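Local coordinates for bile salt hydrolase/transferase (Clostridium perfringens, PDB 2BJF), which hydrolyses the amide bond of glycine- and taurine-conjugated bile salts, releasing free bile acids, and can also work as a bile acid amine N-acyltransferase, at residues 92-96 / 97-101; 112-115 / 116-120. One frame throughout, in Å; residues are numbered along the deposited sequence.

Interaction 1: 92-96 / 97-101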
loop_
_atom_site.group_PDB
_atom_site.type_symbol
_atom_site.label_atom_id
_atom_site.label_comp_id
_atom_site.label_asym_id
_atom_site.label_seq_id
_atom_site.Cartn_x
_atom_site.Cartn_y
_atom_site.Cartn_z
ATOM N N GLU A 92 -34.342 25.619 2.424
ATOM C CA GLU A 92 -35.607 25.829 3.129
ATOM C C GLU A 92 -36.454 24.556 3.098
ATOM O O GLU A 92 -36.092 23.581 2.435
ATOM C CB GLU A 92 -36.378 27.024 2.541
ATOM C CG GLU A 92 -36.557 27.010 1.019
ATOM C CD GLU A 92 -35.345 27.547 0.267
ATOM O OE1 GLU A 92 -34.911 28.684 0.551
ATOM O OE2 GLU A 92 -34.830 26.830 -0.616
ATOM N N ASP A 93 -37.566 24.565 3.833
ATOM C CA ASP A 93 -38.508 23.445 3.845
ATOM C C ASP A 93 -39.017 23.130 2.441
ATOM O O ASP A 93 -39.304 24.040 1.657
ATOM C CB ASP A 93 -39.701 23.748 4.759
ATOM C CG ASP A 93 -39.346 23.704 6.237
ATOM O OD1 ASP A 93 -38.226 23.272 6.588
ATOM O OD2 ASP A 93 -40.205 24.100 7.054
ATOM N N ILE A 94 -39.111 21.840 2.129
ATOM C CA ILE A 94 -39.692 21.389 0.866
ATOM C C ILE A 94 -41.143 20.978 1.101
ATOM O O ILE A 94 -41.428 20.140 1.960
ATOM C CB ILE A 94 -38.883 20.226 0.229
ATOM C CG1 ILE A 94 -37.455 20.681 -0.094
ATOM C CG2 ILE A 94 -39.581 19.702 -1.033
ATOM C CD1 ILE A 94 -36.545 19.587 -0.625
ATOM N N GLU A 95 -42.048 21.587 0.337
ATOM C CA GLU A 95 -43.484 21.320 0.427
ATOM C C GLU A 95 -43.804 19.837 0.233
ATOM O O GLU A 95 -43.341 19.212 -0.723
ATOM C CB GLU A 95 -44.240 22.185 -0.594
ATOM C CG GLU A 95 -45.685 21.765 -0.893
ATOM C CD GLU A 95 -46.605 21.836 0.316
ATOM O OE1 GLU A 95 -46.461 22.767 1.139
ATOM O OE2 GLU A 95 -47.486 20.957 0.432
ATOM N N GLY A 96 -44.588 19.287 1.156
ATOM C CA GLY A 96 -45.031 17.896 1.079
ATOM C C GLY A 96 -44.107 16.889 1.741
ATOM O O GLY A 96 -44.429 15.702 1.813
ATOM N N LYS A 97 -42.960 17.363 2.223
ATOM C CA LYS A 97 -41.971 16.503 2.871
ATOM C C LYS A 97 -41.987 16.669 4.389
ATOM O O LYS A 97 -42.464 17.682 4.910
ATOM C CB LYS A 97 -40.564 16.802 2.334
ATOM C CG LYS A 97 -40.346 16.474 0.859
ATOM C CD LYS A 97 -39.984 15.011 0.643
ATOM C CE LYS A 97 -39.637 14.740 -0.813
ATOM N NZ LYS A 97 -39.205 13.329 -1.029
ATOM N N THR A 98 -41.475 15.658 5.089
ATOM C CA THR A 98 -41.188 15.767 6.514
ATOM C C THR A 98 -39.820 16.438 6.640
ATOM O O THR A 98 -38.781 15.802 6.448
ATOM C CB THR A 98 -41.185 14.382 7.207
ATOM O OG1 THR A 98 -42.454 13.744 7.009
ATOM C CG2 THR A 98 -40.921 14.514 8.705
ATOM N N ASN A 99 -39.837 17.735 6.937
ATOM C CA ASN A 99 -38.619 18.538 6.974
ATOM C C ASN A 99 -37.967 18.549 8.351
ATOM O O ASN A 99 -38.582 18.955 9.343
ATOM C CB ASN A 99 -38.899 19.962 6.491
ATOM C CG ASN A 99 -39.301 20.012 5.030
ATOM O OD1 ASN A 99 -38.470 19.839 4.138
ATOM N ND2 ASN A 99 -40.584 20.254 4.777
ATOM N N ILE A 100 -36.719 18.089 8.399
ATOM C CA ILE A 100 -35.974 17.962 9.646
ATOM C C ILE A 100 -34.694 18.797 9.568
ATOM O O ILE A 100 -33.863 18.565 8.690
ATOM C CB ILE A 100 -35.597 16.485 9.936
ATOM C CG1 ILE A 100 -36.805 15.560 9.740
ATOM C CG2 ILE A 100 -35.025 16.339 11.344
ATOM C CD1 ILE A 100 -36.446 14.173 9.241
ATOM N N PRO A 101 -34.538 19.779 10.476
ATOM C CA PRO A 101 -33.301 20.559 10.525
ATOM C C PRO A 101 -32.105 19.671 10.860
ATOM O O PRO A 101 -32.237 18.736 11.654
ATOM C CB PRO A 101 -33.558 21.556 11.658
ATOM C CG PRO A 101 -35.042 21.619 11.790
ATOM C CD PRO A 101 -35.505 20.231 11.492
#
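Asn99 grips the backbone of Ile94 with both ends of its side-chain amide. The chain turns back here through a type II beta turn from Ile94 to Lys97, and Asn99 follows two residues later. Asn99 CB lies 3.4 Å from Asp93 OD1. CG is set beside its own backbone N (chi1 -65°), which directs the amide back at the turn. Asn99 OD1 then accepts from Ile94 N at 2.9 Å, a nearly straight bond with the donor above the carbonyl plane. On the other branch, Asn99 ND2 donates to Ile94 O, also at 2.9 Å, with that oxygen close to the amide plane. Ile94 O takes a second bond from Lys97 N at 3.2 Å, the closing bond of the turn. The two donors reach this oxygen from opposite faces of its plane. Two bonds to one residue hold the amide against rotation. The Asp93 carboxylate stacks on it, the two planes 11° apart. Beside the turn, Ile94 CG2 touches Lys97 CG at 3.8 Å, and the two side chains run alongside each other. Gly96 takes a positive phi (89°) at the third position of the turn. This surface turn leads into strand 98-101, which pairs in parallel with strand 126-129. From that strand Asn127 ND2 donates a further bond to Asn99 OD1.

Interaction 2: 112-115 / 116-120; sequences NFSS and VEEVK
Ser115 caps the N-terminus of helix 116-123, and Glu118 reaches back from the first turn to the residues before it. Ser115 OG accepts from Glu118 N at 3.2 Å, the N-cap bond. Its chi1 of 69° places OG between the backbone N and the carbonyl carbon, close to the start of the helix. Ser115 O takes the next amide, Val119 N, at 3.2 Å. The tight side of the contact is apolar. Val119 CG2 packs on Phe113 CB at 3.7 Å and meets the ring obliquely. Asn112 CB lies over the centre of one face of that ring, and Trp108 meets Phe113 edge-to-face. Val116 and Val119 both rest on Ile146 of strand 142-147, so the buried side of the helix faces the sheet. The polar side is looser and hydrated. Glu118 has two deposited conformers, and its carboxylate contacts hold for this one only. In it, Glu118 OE2 accepts from Ser114 N at 3.1 Å, from above the carboxylate plane. That oxygen also sits at the edge of the Phe113 ring, with the carboxylate plane almost perpendicular to it. Ser114 OG lies 3.2 Å from Glu118 OE1. A water molecule bridges the loop and the helix: it donates to Asn112 O at 2.7 Å and, in this conformer, to Glu118 OE2 at 3.1 Å.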
loop_
_atom_site.group_PDB
_atom_site.type_symbol
_atom_site.label_atom_id
_atom_site.label_comp_id
_atom_site.label_asym_id
_atom_site.label_seq_id
_atom_site.Cartn_x
_atom_site.Cartn_y
_atom_site.Cartn_z
ATOM N N ASN A 112 -38.734 9.894 18.733
ATOM C CA ASN A 112 -39.997 9.537 18.080
ATOM C C ASN A 112 -40.225 8.058 17.765
ATOM O O ASN A 112 -41.372 7.609 17.707
ATOM C CB ASN A 112 -40.179 10.366 16.802
ATOM C CG ASN A 112 -40.475 11.825 17.089
ATOM O OD1 ASN A 112 -41.468 12.154 17.742
ATOM N ND2 ASN A 112 -39.622 12.711 16.591
ATOM N N PHE A 113 -39.145 7.310 17.553
ATOM C CA PHE A 113 -39.256 5.953 17.014
ATOM C C PHE A 113 -38.609 4.891 17.899
ATOM O O PHE A 113 -37.675 5.180 18.648
ATOM C CB PHE A 113 -38.687 5.908 15.591
ATOM C CG PHE A 113 -39.185 7.023 14.710
ATOM C CD1 PHE A 113 -40.488 7.008 14.219
ATOM C CD2 PHE A 113 -38.361 8.098 14.390
ATOM C CE1 PHE A 113 -40.960 8.043 13.414
ATOM C CE2 PHE A 113 -38.821 9.137 13.584
ATOM C CZ PHE A 113 -40.125 9.109 13.097
ATOM N N SER A 114 -39.116 3.663 17.802
ATOM C CA SER A 114 -38.679 2.567 18.668
ATOM C C SER A 114 -37.789 1.537 17.968
ATOM O O SER A 114 -37.158 0.710 18.630
ATOM C CB SER A 114 -39.892 1.867 19.290
ATOM O OG SER A 114 -40.675 1.230 18.297
ATOM N N SER A 115 -37.738 1.585 16.638
ATOM C CA SER A 115 -36.991 0.596 15.860
ATOM C C SER A 115 -36.446 1.160 14.551
ATOM O O SER A 115 -36.897 2.207 14.081
ATOM C CB SER A 115 -37.875 -0.620 15.563
ATOM O OG SER A 115 -38.915 -0.284 14.658
ATOM N N VAL A 116 -35.478 0.451 13.973
ATOM C CA VAL A 116 -34.930 0.782 12.656
ATOM C C VAL A 116 -36.025 0.739 11.587
ATOM O O VAL A 116 -36.099 1.624 10.733
ATOM C CB VAL A 116 -33.747 -0.155 12.282
ATOM C CG1 VAL A 116 -33.436 -0.100 10.788
ATOM C CG2 VAL A 116 -32.511 0.206 13.093
ATOM N N GLU A 117 -36.885 -0.277 11.654
ATOM C CA GLU A 117 -37.993 -0.412 10.703
ATOM C C GLU A 117 -38.954 0.779 10.725
ATOM O O GLU A 117 -39.409 1.227 9.668
ATOM C CB GLU A 117 -38.746 -1.733 10.899
ATOM C CG GLU A 117 -37.969 -2.982 10.455
ATOM C CD GLU A 117 -37.526 -2.953 8.990
ATOM O OE1 GLU A 117 -36.470 -3.545 8.684
ATOM O OE2 GLU A 117 -38.222 -2.349 8.144
ATOM N N GLU A 118 -39.256 1.283 11.923
ATOM C CA GLU A 118 -40.102 2.468 12.089
ATOM C C GLU A 118 -39.459 3.707 11.469
ATOM O O GLU A 118 -40.137 4.505 10.815
ATOM C CB GLU A 118 -40.402 2.727 13.569
ATOM C CG GLU A 118 -41.512 1.864 14.155
ATOM C CD GLU A 118 -42.050 2.397 15.478
ATOM O OE1 GLU A 118 -42.956 1.755 16.049
ATOM O OE2 GLU A 118 -41.579 3.456 15.948
ATOM N N VAL A 119 -38.152 3.852 11.682
ATOM C CA VAL A 119 -37.374 4.975 11.144
ATOM C C VAL A 119 -37.330 4.931 9.614
ATOM O O VAL A 119 -37.545 5.951 8.955
ATOM C CB VAL A 119 -35.926 4.995 11.717
ATOM C CG1 VAL A 119 -35.091 6.084 11.059
ATOM C CG2 VAL A 119 -35.948 5.200 13.217
ATOM N N LYS A 120 -37.058 3.746 9.064
ATOM C CA LYS A 120 -37.010 3.539 7.613
ATOM C C LYS A 120 -38.285 4.021 6.926
ATOM O O LYS A 120 -38.226 4.687 5.891
ATOM C CB LYS A 120 -36.766 2.064 7.280
ATOM C CG LYS A 120 -35.317 1.611 7.431
ATOM C CD LYS A 120 -35.115 0.172 6.955
ATOM C CE LYS A 120 -35.004 0.082 5.435
ATOM N NZ LYS A 120 -34.714 -1.307 4.965
HETATM O O HOH W 1 -43.029 5.438 17.900
#

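Both contacts are local and come in series along the chain, with centres about 19 Å apart and nearest atoms about 7 Å apart. Interaction 1 lies at the surface, where a turn enters a strand. Interaction 2 is partly buried, where a loop enters a helix. In each, a side chain bonds to nearby backbone: an amide that both donates and accepts in 92-101, a hydroxyl and a carboxylate that accept in 112-120. Interaction 1 has little apolar packing, whereas interaction 2 sets Val119 against Phe113, and Val116 and Val119 against the large sheet. Along the chain helix 105-112 connects them, and its Trp108 touches both Ile100 and Phe113.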